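Local coordinates for protein enoyl-CoA hydratase (Mycobacterium thermoresistibile, PDB 3T3W) that probably catalyses the hydration of enoyl-CoA thioesters in lipid metabolism and carries a bound zinc ion, at residues Leu48-Asp53 with Leu107-Arg112; Phe97-Glu102 with Val248-Gln253; Gly132-Trp137 with Gly160-His165. All blocks are in the same frame, centred on the assembly; numbering follows the deposited sequence. Where two conformers were deposited one is given.

Interaction 1 (Leu48-Asp53 with Leu107-Arg112); sequences LLDELD and LEYSLR
Asp53 and Tyr109 bring the two helices together, their CA atoms 6.7 Å apart at the nearest point between the segments. Segments 48-53 and 107-112 run nearly parallel, their axes inclined by 25° and 11.0 Å apart at closest approach, a wide spacing that long side chains bridge. Tyr109 spans most of it. The ring reaches toward 48-53, and Asp53 CB sits over the centre of one face, 4.0 Å from the ring centroid, as a CH-pi contact. Leu49 touches the CE2 side of the ring with its CB and its carbonyl oxygen. At the far end the phenol OH donates a 2.6 Å hydrogen bond to Asp50 OD1, approaching from above the carboxylate plane, and a water donates both to Tyr109 OH and to Asp53 OD2, linking the phenol to the Asp53 carboxylate. These helices, 46-61 and 95-115, belong to the crotonase fold, and Leu52 on the first packs against strand 30-35 of the larger sheet. Asp53 CG stands anti to its backbone N (chi1 -172°), and the carboxylate meets Arg112 side-on. NH1 gives the straighter bond, 2.9 Å to Asp53 OD2, and comes from above the carboxylate plane; NE reaches the syn lone pair of Asp53 OD1 at 3.2 Å. Carboxylate and guanidinium planes are turned 56° apart, so this two-nitrogen grip is twisted rather than flat. Arg112 NH2 bonds within its own helix to the anti lone pair of Glu108 OE2, 3.1 Å away, which puts the guanidinium between two carboxylates and would favour its positive charge. Trp113 NE1 adds a hydrogen bond to Asp53 OD1, while Arg105 forms a salt bridge with Asp50 OD1.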
loop_
_atom_site.group_PDB
_atom_site.type_symbol
_atom_site.label_atom_id
_atom_site.label_comp_id
_atom_site.label_asym_id
_atom_site.label_seq_id
_atom_site.Cartn_x
_atom_site.Cartn_y
_atom_site.Cartn_z
ATOM N N LEU F 48 33.469 6.705 -12.493
ATOM C CA LEU F 48 32.653 7.898 -12.691
ATOM C C LEU F 48 31.511 7.972 -11.663
ATOM O O LEU F 48 31.235 8.999 -11.088
ATOM C CB LEU F 48 32.115 7.952 -14.128
ATOM C CG LEU F 48 31.310 9.200 -14.513
ATOM C CD1 LEU F 48 31.468 9.511 -16.009
ATOM C CD2 LEU F 48 29.838 9.058 -14.104
ATOM N N LEU F 49 30.832 6.854 -11.457
ATOM C CA LEU F 49 29.698 6.821 -10.526
ATOM C C LEU F 49 30.136 7.049 -9.078
ATOM O O LEU F 49 29.483 7.786 -8.336
ATOM C CB LEU F 49 28.952 5.503 -10.691
ATOM C CG LEU F 49 28.116 5.406 -11.971
ATOM C CD1 LEU F 49 27.609 3.973 -12.182
ATOM C CD2 LEU F 49 26.948 6.378 -11.908
ATOM N N ASP F 50 31.279 6.484 -8.690
ATOM C CA ASP F 50 31.844 6.781 -7.357
ATOM C C ASP F 50 32.161 8.270 -7.193
ATOM O O ASP F 50 31.876 8.876 -6.153
ATOM C CB ASP F 50 33.107 5.970 -7.069
ATOM C CG ASP F 50 32.860 4.484 -6.948
ATOM O OD1 ASP F 50 31.706 4.035 -6.811
ATOM O OD2 ASP F 50 33.885 3.748 -7.036
ATOM N N GLU F 51 32.721 8.874 -8.240
ATOM C CA GLU F 51 33.088 10.273 -8.194
ATOM C C GLU F 51 31.833 11.173 -8.162
ATOM O O GLU F 51 31.768 12.204 -7.452
ATOM C CB GLU F 51 34.002 10.577 -9.396
ATOM C CG GLU F 51 34.683 11.890 -9.342
ATOM C CD GLU F 51 35.650 12.177 -10.508
ATOM O OE1 GLU F 51 35.952 11.261 -11.304
ATOM O OE2 GLU F 51 36.073 13.360 -10.600
ATOM N N LEU F 52 30.827 10.766 -8.929
ATOM C CA LEU F 52 29.557 11.496 -8.965
ATOM C C LEU F 52 28.875 11.408 -7.603
ATOM O O LEU F 52 28.353 12.411 -7.069
ATOM C CB LEU F 52 28.643 10.884 -10.045
ATOM C CG LEU F 52 27.226 11.458 -10.222
ATOM C CD1 LEU F 52 27.286 13.002 -10.393
ATOM C CD2 LEU F 52 26.456 10.842 -11.406
ATOM N N ASP F 53 28.872 10.209 -7.009
ATOM C CA ASP F 53 28.318 10.052 -5.656
ATOM C C ASP F 53 29.016 10.950 -4.624
ATOM O O ASP F 53 28.368 11.595 -3.761
ATOM C CB ASP F 53 28.389 8.596 -5.205
ATOM C CG ASP F 53 27.659 8.368 -3.903
ATOM O OD1 ASP F 53 26.455 8.714 -3.763
ATOM O OD2 ASP F 53 28.318 7.873 -2.991
ATOM N N LEU F 107 21.403 1.103 -7.933
ATOM C CA LEU F 107 20.204 1.310 -7.101
ATOM C C LEU F 107 20.438 2.202 -5.872
ATOM O O LEU F 107 19.727 3.212 -5.675
ATOM C CB LEU F 107 19.656 -0.039 -6.658
ATOM C CG LEU F 107 18.277 -0.018 -5.989
ATOM C CD1 LEU F 107 17.240 0.469 -6.972
ATOM C CD2 LEU F 107 17.911 -1.403 -5.490
ATOM N N GLU F 108 21.403 1.839 -5.025
ATOM C CA GLU F 108 21.632 2.548 -3.765
ATOM C C GLU F 108 22.090 4.001 -4.023
ATOM O O GLU F 108 21.614 4.939 -3.370
ATOM C CB GLU F 108 22.663 1.808 -2.893
ATOM C CG GLU F 108 23.011 2.447 -1.549
ATOM C CD GLU F 108 24.224 1.805 -0.871
ATOM O OE1 GLU F 108 24.346 0.551 -0.923
ATOM O OE2 GLU F 108 25.071 2.570 -0.313
ATOM N N TYR F 109 22.981 4.195 -4.998
ATOM C CA TYR F 109 23.446 5.537 -5.319
ATOM C C TYR F 109 22.288 6.403 -5.774
ATOM O O TYR F 109 22.136 7.508 -5.307
ATOM C CB TYR F 109 24.493 5.482 -6.418
ATOM C CG TYR F 109 25.931 5.156 -5.995
ATOM C CD1 TYR F 109 26.258 4.704 -4.716
ATOM C CD2 TYR F 109 26.972 5.266 -6.925
ATOM C CE1 TYR F 109 27.579 4.385 -4.365
ATOM C CE2 TYR F 109 28.297 4.952 -6.570
ATOM C CZ TYR F 109 28.598 4.509 -5.310
ATOM O OH TYR F 109 29.928 4.172 -4.967
ATOM N N SER F 110 21.485 5.893 -6.698
ATOM C CA SER F 110 20.409 6.690 -7.283
ATOM C C SER F 110 19.371 7.037 -6.197
ATOM O O SER F 110 18.882 8.170 -6.148
ATOM C CB SER F 110 19.781 6.000 -8.486
ATOM O OG SER F 110 20.607 6.042 -9.642
ATOM N N LEU F 111 19.048 6.089 -5.314
ATOM C CA LEU F 111 18.141 6.393 -4.198
ATOM C C LEU F 111 18.718 7.423 -3.220
ATOM O O LEU F 111 18.003 8.316 -2.772
ATOM C CB LEU F 111 17.709 5.105 -3.474
ATOM C CG LEU F 111 16.603 4.328 -4.174
ATOM C CD1 LEU F 111 16.460 2.945 -3.500
ATOM C CD2 LEU F 111 15.260 5.082 -4.152
ATOM N N ARG F 112 20.011 7.336 -2.938
ATOM C CA ARG F 112 20.646 8.280 -2.075
ATOM C C ARG F 112 20.555 9.689 -2.665
ATOM O O ARG F 112 20.204 10.639 -1.948
ATOM C CB ARG F 112 22.121 7.912 -1.861
ATOM C CG ARG F 112 22.788 8.946 -1.012
ATOM C CD ARG F 112 23.949 8.396 -0.260
ATOM N NE ARG F 112 25.005 7.814 -1.057
ATOM C CZ ARG F 112 25.353 6.526 -1.030
ATOM N NH1 ARG F 112 26.412 6.102 -1.710
ATOM N NH2 ARG F 112 24.649 5.643 -0.331
HETATM O O HOH W 1 30.468 6.248 -3.001
#

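Interaction 2 (Phe97-Glu102 with Val248-Gln253); sequences FIYAHE and VFDIHQ. With ZN (zinc ion), chain T.
The Tyr99 ring takes the edge of Phe249 on one face: Phe249 CE2 lies 3.6 Å from Tyr99 CZ, displaced toward the rim, in an edge-to-face pair with planes at 79°. At the edge of the same tyrosine, Asp250 OD1 lies in the ring plane and accepts from Tyr99 OH at a short 2.5 Å, on the syn side and a little out of the carboxylate plane. Phe249 in turn has Gln253 CG over one face, offset toward the rim, and Tyr99 O at its edge. Gln253 CG also packs 3.4 Å from Tyr99 CD1, so the glutamine stem fits against both rings. The chain then bends at chi2 (-61°), and its amide NE2 donates to Glu102 OE2 over 2.8 Å in a bent bond, from the anti side but tilted out of the carboxylate plane, with the amide and carboxylate planes 84° apart.

That carboxylate is a metal ligand. Glu102 grips the zinc ion with both oxygens, OE1 at 2.2 Å and OE2 at 2.1 Å, while His252 NE2 binds it from the other helix at 2.1 Å. Glu163, His256 and a water complete the site. His252 ND1 is hydrogen-bonded to Gly161 O, which fixes the rotation of the imidazole. At the opposite end of the contact, Arg230 of a second subunit forms a salt bridge with Asp250 OD2, and Phe223 of that subunit meets Tyr99 edge-to-face.

Gln253 OE1 is buried without a polar partner, whereas its NE2 braces Glu102 as a second-shell donor. The metal thus ties helices 95-115 and 241-263 together, and the Gln253 bond would draw some negative charge from the oxygen that it shares with zinc.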
loop_
_atom_site.group_PDB
_atom_site.type_symbol
_atom_site.label_atom_id
_atom_site.label_comp_id
_atom_site.label_asym_id
_atom_site.label_seq_id
_atom_site.Cartn_x
_atom_site.Cartn_y
_atom_site.Cartn_z
ATOM N N PHE F 97 27.439 -11.696 -7.772
ATOM C CA PHE F 97 28.423 -10.647 -8.011
ATOM C C PHE F 97 27.785 -9.467 -8.743
ATOM O O PHE F 97 27.942 -8.314 -8.337
ATOM C CB PHE F 97 29.617 -11.230 -8.788
ATOM C CG PHE F 97 30.688 -10.214 -9.102
ATOM C CD1 PHE F 97 31.796 -10.093 -8.279
ATOM C CD2 PHE F 97 30.600 -9.434 -10.235
ATOM C CE1 PHE F 97 32.821 -9.186 -8.575
ATOM C CE2 PHE F 97 31.598 -8.492 -10.531
ATOM C CZ PHE F 97 32.705 -8.376 -9.696
ATOM N N ILE F 98 27.020 -9.754 -9.801
ATOM C CA ILE F 98 26.336 -8.710 -10.562
ATOM C C ILE F 98 25.297 -8.005 -9.671
ATOM O O ILE F 98 25.208 -6.774 -9.645
ATOM C CB ILE F 98 25.614 -9.267 -11.812
ATOM C CG1 ILE F 98 26.635 -9.793 -12.829
ATOM C CG2 ILE F 98 24.765 -8.182 -12.455
ATOM C CD1 ILE F 98 26.050 -10.885 -13.677
ATOM N N TYR F 99 24.537 -8.800 -8.921
ATOM C CA TYR F 99 23.510 -8.282 -8.012
ATOM C C TYR F 99 24.129 -7.325 -6.988
ATOM O O TYR F 99 23.619 -6.225 -6.777
ATOM C CB TYR F 99 22.818 -9.469 -7.294
ATOM C CG TYR F 99 21.518 -9.139 -6.577
ATOM C CD1 TYR F 99 20.293 -9.535 -7.107
ATOM C CD2 TYR F 99 21.509 -8.445 -5.359
ATOM C CE1 TYR F 99 19.117 -9.181 -6.498
ATOM C CE2 TYR F 99 20.320 -8.089 -4.736
ATOM C CZ TYR F 99 19.139 -8.483 -5.294
ATOM O OH TYR F 99 17.964 -8.149 -4.677
ATOM N N ALA F 100 25.238 -7.741 -6.352
ATOM C CA ALA F 100 25.881 -6.939 -5.348
ATOM C C ALA F 100 26.361 -5.625 -5.946
ATOM O O ALA F 100 26.142 -4.546 -5.361
ATOM C CB ALA F 100 27.065 -7.699 -4.736
ATOM N N HIS F 101 27.062 -5.678 -7.079
ATOM C CA HIS F 101 27.644 -4.450 -7.609
ATOM C C HIS F 101 26.575 -3.492 -8.138
ATOM O O HIS F 101 26.664 -2.265 -7.941
ATOM C CB HIS F 101 28.688 -4.811 -8.643
ATOM C CG HIS F 101 30.011 -5.203 -8.040
ATOM N ND1 HIS F 101 30.327 -6.486 -7.731
ATOM C CD2 HIS F 101 31.075 -4.426 -7.606
ATOM C CE1 HIS F 101 31.567 -6.510 -7.166
ATOM N NE2 HIS F 101 32.019 -5.270 -7.107
ATOM N N GLU F 102 25.553 -4.019 -8.788
ATOM C CA GLU F 102 24.493 -3.155 -9.314
ATOM C C GLU F 102 23.654 -2.606 -8.159
ATOM O O GLU F 102 23.164 -1.461 -8.226
ATOM C CB GLU F 102 23.603 -3.928 -10.290
ATOM C CG GLU F 102 24.317 -4.309 -11.598
ATOM C CD GLU F 102 23.369 -4.543 -12.770
ATOM O OE1 GLU F 102 23.868 -4.447 -13.945
ATOM O OE2 GLU F 102 22.152 -4.801 -12.554
ATOM N N VAL F 248 11.267 -4.020 -8.599
ATOM C CA VAL F 248 11.686 -4.091 -9.987
ATOM C C VAL F 248 13.175 -4.396 -10.090
ATOM O O VAL F 248 13.617 -5.051 -11.031
ATOM C CB VAL F 248 11.261 -2.839 -10.803
ATOM C CG1 VAL F 248 11.712 -3.006 -12.252
ATOM C CG2 VAL F 248 9.725 -2.684 -10.742
ATOM N N PHE F 249 13.954 -4.019 -9.090
ATOM C CA PHE F 249 15.372 -4.381 -9.090
ATOM C C PHE F 249 15.541 -5.899 -9.203
ATOM O O PHE F 249 16.315 -6.378 -10.020
ATOM C CB PHE F 249 16.107 -3.819 -7.869
ATOM C CG PHE F 249 17.570 -4.118 -7.878
ATOM C CD1 PHE F 249 18.414 -3.433 -8.718
ATOM C CD2 PHE F 249 18.092 -5.125 -7.104
ATOM C CE1 PHE F 249 19.768 -3.686 -8.731
ATOM C CE2 PHE F 249 19.481 -5.404 -7.123
ATOM C CZ PHE F 249 20.303 -4.657 -7.946
ATOM N N ASP F 250 14.763 -6.660 -8.446
ATOM C CA ASP F 250 14.814 -8.105 -8.575
ATOM C C ASP F 250 14.328 -8.601 -9.956
ATOM O O ASP F 250 14.919 -9.540 -10.509
ATOM C CB ASP F 250 14.053 -8.817 -7.446
ATOM C CG ASP F 250 14.692 -8.534 -6.091
ATOM O OD1 ASP F 250 15.909 -8.897 -5.954
ATOM O OD2 ASP F 250 14.023 -7.896 -5.215
ATOM N N ILE F 251 13.285 -7.983 -10.497
ATOM C CA ILE F 251 12.843 -8.320 -11.872
ATOM C C ILE F 251 14.011 -8.110 -12.883
ATOM O O ILE F 251 14.292 -8.958 -13.735
ATOM C CB ILE F 251 11.587 -7.512 -12.240
ATOM C CG1 ILE F 251 10.407 -7.933 -11.358
ATOM C CG2 ILE F 251 11.266 -7.612 -13.765
ATOM C CD1 ILE F 251 9.178 -7.011 -11.368
ATOM N N HIS F 252 14.678 -6.969 -12.774
ATOM C CA HIS F 252 15.847 -6.651 -13.581
ATOM C C HIS F 252 16.906 -7.731 -13.437
ATOM O O HIS F 252 17.448 -8.229 -14.441
ATOM C CB HIS F 252 16.338 -5.280 -13.193
ATOM C CG HIS F 252 17.604 -4.866 -13.908
ATOM N ND1 HIS F 252 17.597 -4.015 -14.959
ATOM C CD2 HIS F 252 18.937 -5.208 -13.678
ATOM C CE1 HIS F 252 18.867 -3.845 -15.402
ATOM N NE2 HIS F 252 19.689 -4.580 -14.636
ATOM N N GLN F 253 17.162 -8.158 -12.217
ATOM C CA GLN F 253 18.158 -9.187 -11.973
ATOM C C GLN F 253 17.782 -10.558 -12.557
ATOM O O GLN F 253 18.662 -11.343 -12.932
ATOM C CB GLN F 253 18.489 -9.256 -10.472
ATOM C CG GLN F 253 19.179 -8.005 -9.939
ATOM C CD GLN F 253 20.511 -7.705 -10.592
ATOM O OE1 GLN F 253 21.234 -8.614 -10.974
ATOM N NE2 GLN F 253 20.814 -6.429 -10.781
HETATM ZN ZN ZN T . 21.761 -4.569 -14.621
HETATM O O HOH W 2 21.928 -4.015 -16.653
#

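Interaction 3 (Gly132-Trp137 with Gly160-His165); sequences GLLLCW and GGVEYH. With ZN (zinc ion), chain T.
Leu134 lays its branched end against Val162 and Tyr164: CD1 meets Val162 CG2 at 3.6 Å, and CG rests 3.7 Å from Tyr164 CB. The leucine and valine side chains slide past one another in opposite directions. Val162 presents CG2, which lies between its backbone N and carbonyl carbon, with CG1 anti to the carbonyl carbon (chi1 -65°). Further along, Trp137 brings the six-membered part of its indole up to Tyr164. CZ3 approaches the Tyr164 carbonyl oxygen to 3.4 Å, with that oxygen near the indole plane at its edge, and CE3 lies 4.0 Å from Tyr164 CD2, near the plane of the phenol ring. The two aromatic side chains therefore meet at their edges, without stacking; the indole instead has Leu133 CB over one face, toward the rim.

In the crotonase fold, this packing joins the short helix 133-136, which follows strand 127-129, to the loop between strand 149-151 and helix 167-171. In that loop the Glu163 chain bends at chi2 (83°); its OE2 binds the zinc ion at 2.1 Å, while Leu134 CD2 lies 4.4 Å from Glu163 OE1. Val162 and Tyr164, the neighbours of Glu163 in sequence, both pack on 132-137. At the other end, a water bridges the main chain and the phenol, donating to Trp137 O at 3.1 Å and lying 2.7 Å from Tyr164 OH. Arg174 of another subunit also hydrogen-bonds to Trp137 O.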
loop_
_atom_site.group_PDB
_atom_site.type_symbol
_atom_site.label_atom_id
_atom_site.label_comp_id
_atom_site.label_asym_id
_atom_site.label_seq_id
_atom_site.Cartn_x
_atom_site.Cartn_y
_atom_site.Cartn_z
ATOM N N GLY F 132 21.621 6.534 -18.274
ATOM C CA GLY F 132 21.463 7.995 -18.175
ATOM C C GLY F 132 20.271 8.436 -17.298
ATOM O O GLY F 132 20.321 9.452 -16.565
ATOM N N LEU F 133 19.197 7.664 -17.375
ATOM C CA LEU F 133 17.982 7.938 -16.605
ATOM C C LEU F 133 18.219 7.821 -15.111
ATOM O O LEU F 133 17.527 8.462 -14.303
ATOM C CB LEU F 133 16.867 6.990 -17.049
ATOM C CG LEU F 133 16.476 7.150 -18.535
ATOM C CD1 LEU F 133 15.699 5.937 -19.003
ATOM C CD2 LEU F 133 15.647 8.444 -18.710
ATOM N N LEU F 134 19.181 6.995 -14.713
ATOM C CA LEU F 134 19.540 6.861 -13.295
ATOM C C LEU F 134 20.257 8.089 -12.758
ATOM O O LEU F 134 20.340 8.258 -11.541
ATOM C CB LEU F 134 20.387 5.605 -13.044
ATOM C CG LEU F 134 19.614 4.345 -12.738
ATOM C CD1 LEU F 134 18.774 3.938 -13.949
ATOM C CD2 LEU F 134 20.506 3.208 -12.298
ATOM N N LEU F 135 20.712 8.975 -13.648
ATOM C CA LEU F 135 21.345 10.214 -13.210
ATOM C C LEU F 135 20.335 11.356 -13.099
ATOM O O LEU F 135 20.448 12.150 -12.176
ATOM C CB LEU F 135 22.483 10.610 -14.128
ATOM C CG LEU F 135 23.534 9.503 -14.427
ATOM C CD1 LEU F 135 24.722 10.096 -15.219
ATOM C CD2 LEU F 135 24.016 8.816 -13.130
ATOM N N CYS F 136 19.382 11.468 -14.034
ATOM C CA CYS F 136 18.453 12.577 -14.021
ATOM C C CYS F 136 17.188 12.284 -13.209
ATOM O O CYS F 136 16.678 13.197 -12.538
ATOM C CB CYS F 136 18.105 13.057 -15.449
ATOM S SG CYS F 136 17.343 11.848 -16.522
ATOM N N TRP F 137 16.653 11.063 -13.241
ATOM C CA TRP F 137 15.430 10.795 -12.459
ATOM C C TRP F 137 15.529 11.109 -10.982
ATOM O O TRP F 137 14.546 11.609 -10.413
ATOM C CB TRP F 137 14.920 9.371 -12.652
ATOM C CG TRP F 137 14.181 9.101 -13.928
ATOM C CD1 TRP F 137 13.464 9.973 -14.709
ATOM C CD2 TRP F 137 13.980 7.788 -14.529
ATOM N NE1 TRP F 137 12.867 9.330 -15.770
ATOM C CE2 TRP F 137 13.137 8.000 -15.709
ATOM C CE3 TRP F 137 14.411 6.510 -14.225
ATOM C CZ2 TRP F 137 12.751 6.958 -16.519
ATOM C CZ3 TRP F 137 14.022 5.475 -15.061
ATOM C CH2 TRP F 137 13.194 5.691 -16.163
ATOM N N GLY F 160 14.552 -6.361 -18.548
ATOM C CA GLY F 160 13.291 -5.658 -18.507
ATOM C C GLY F 160 13.349 -4.216 -18.001
ATOM O O GLY F 160 12.759 -3.912 -16.947
ATOM N N GLY F 161 14.105 -3.361 -18.682
ATOM C CA GLY F 161 14.279 -1.979 -18.238
ATOM C C GLY F 161 15.471 -1.884 -17.295
ATOM O O GLY F 161 15.907 -2.898 -16.696
ATOM N N VAL F 162 15.972 -0.674 -17.106
ATOM C CA VAL F 162 17.136 -0.458 -16.203
ATOM C C VAL F 162 16.785 -0.707 -14.732
ATOM O O VAL F 162 15.603 -0.950 -14.350
ATOM C CB VAL F 162 17.736 0.950 -16.391
ATOM C CG1 VAL F 162 18.339 1.077 -17.818
ATOM C CG2 VAL F 162 16.672 2.034 -16.139
ATOM N N GLU F 163 17.830 -0.627 -13.903
ATOM C CA GLU F 163 17.787 -1.133 -12.527
ATOM C C GLU F 163 16.891 -0.349 -11.588
ATOM O O GLU F 163 16.433 -0.897 -10.573
ATOM C CB GLU F 163 19.220 -1.065 -11.962
ATOM C CG GLU F 163 20.201 -2.064 -12.573
ATOM C CD GLU F 163 20.861 -1.667 -13.912
ATOM O OE1 GLU F 163 20.499 -0.626 -14.507
ATOM O OE2 GLU F 163 21.720 -2.460 -14.382
ATOM N N TYR F 164 16.657 0.924 -11.896
ATOM C CA TYR F 164 15.896 1.862 -11.082
ATOM C C TYR F 164 14.678 2.205 -11.929
ATOM O O TYR F 164 14.765 2.976 -12.910
ATOM C CB TYR F 164 16.746 3.097 -10.816
ATOM C CG TYR F 164 16.174 4.226 -9.968
ATOM C CD1 TYR F 164 16.514 4.350 -8.628
ATOM C CD2 TYR F 164 15.403 5.241 -10.520
ATOM C CE1 TYR F 164 16.045 5.406 -7.839
ATOM C CE2 TYR F 164 14.972 6.329 -9.757
ATOM C CZ TYR F 164 15.307 6.411 -8.403
ATOM O OH TYR F 164 14.913 7.478 -7.617
ATOM N N HIS F 165 13.566 1.578 -11.595
ATOM C CA HIS F 165 12.372 1.654 -12.421
ATOM C C HIS F 165 11.567 2.917 -12.123
ATOM O O HIS F 165 10.526 2.886 -11.481
ATOM C CB HIS F 165 11.502 0.388 -12.291
ATOM C CG HIS F 165 10.379 0.339 -13.298
ATOM N ND1 HIS F 165 10.543 -0.199 -14.539
ATOM C CD2 HIS F 165 9.109 0.902 -13.279
ATOM C CE1 HIS F 165 9.399 -0.030 -15.232
ATOM N NE2 HIS F 165 8.532 0.647 -14.470
HETATM ZN ZN ZN T . 21.761 -4.569 -14.621
HETATM O O HOH W 3 13.286 9.383 -8.710
HETATM O O HOH W 2 21.928 -4.015 -16.653
#

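In the fold
Helix 95-115 serves both interaction 1 and interaction 2, whose centres are about 15 Å apart; Leu107 CD2 packs 3.6 Å from Phe249 CG where they adjoin. Interaction 3 lies about 12 Å from interaction 1, centre to centre, and meets it through Ser110 OG, 2.9 Å from Leu134 O, and through Tyr164 packing on Ser110 and Leu111. The zinc ion joins interactions 2 and 3, whose centres are about 13 Å apart: Glu102 and His252 come from one, Glu163 from the other, and the metal-bound water is common to both. Interaction 1 stays apart from the metal, with the Leu49 side chain about 11 Å away.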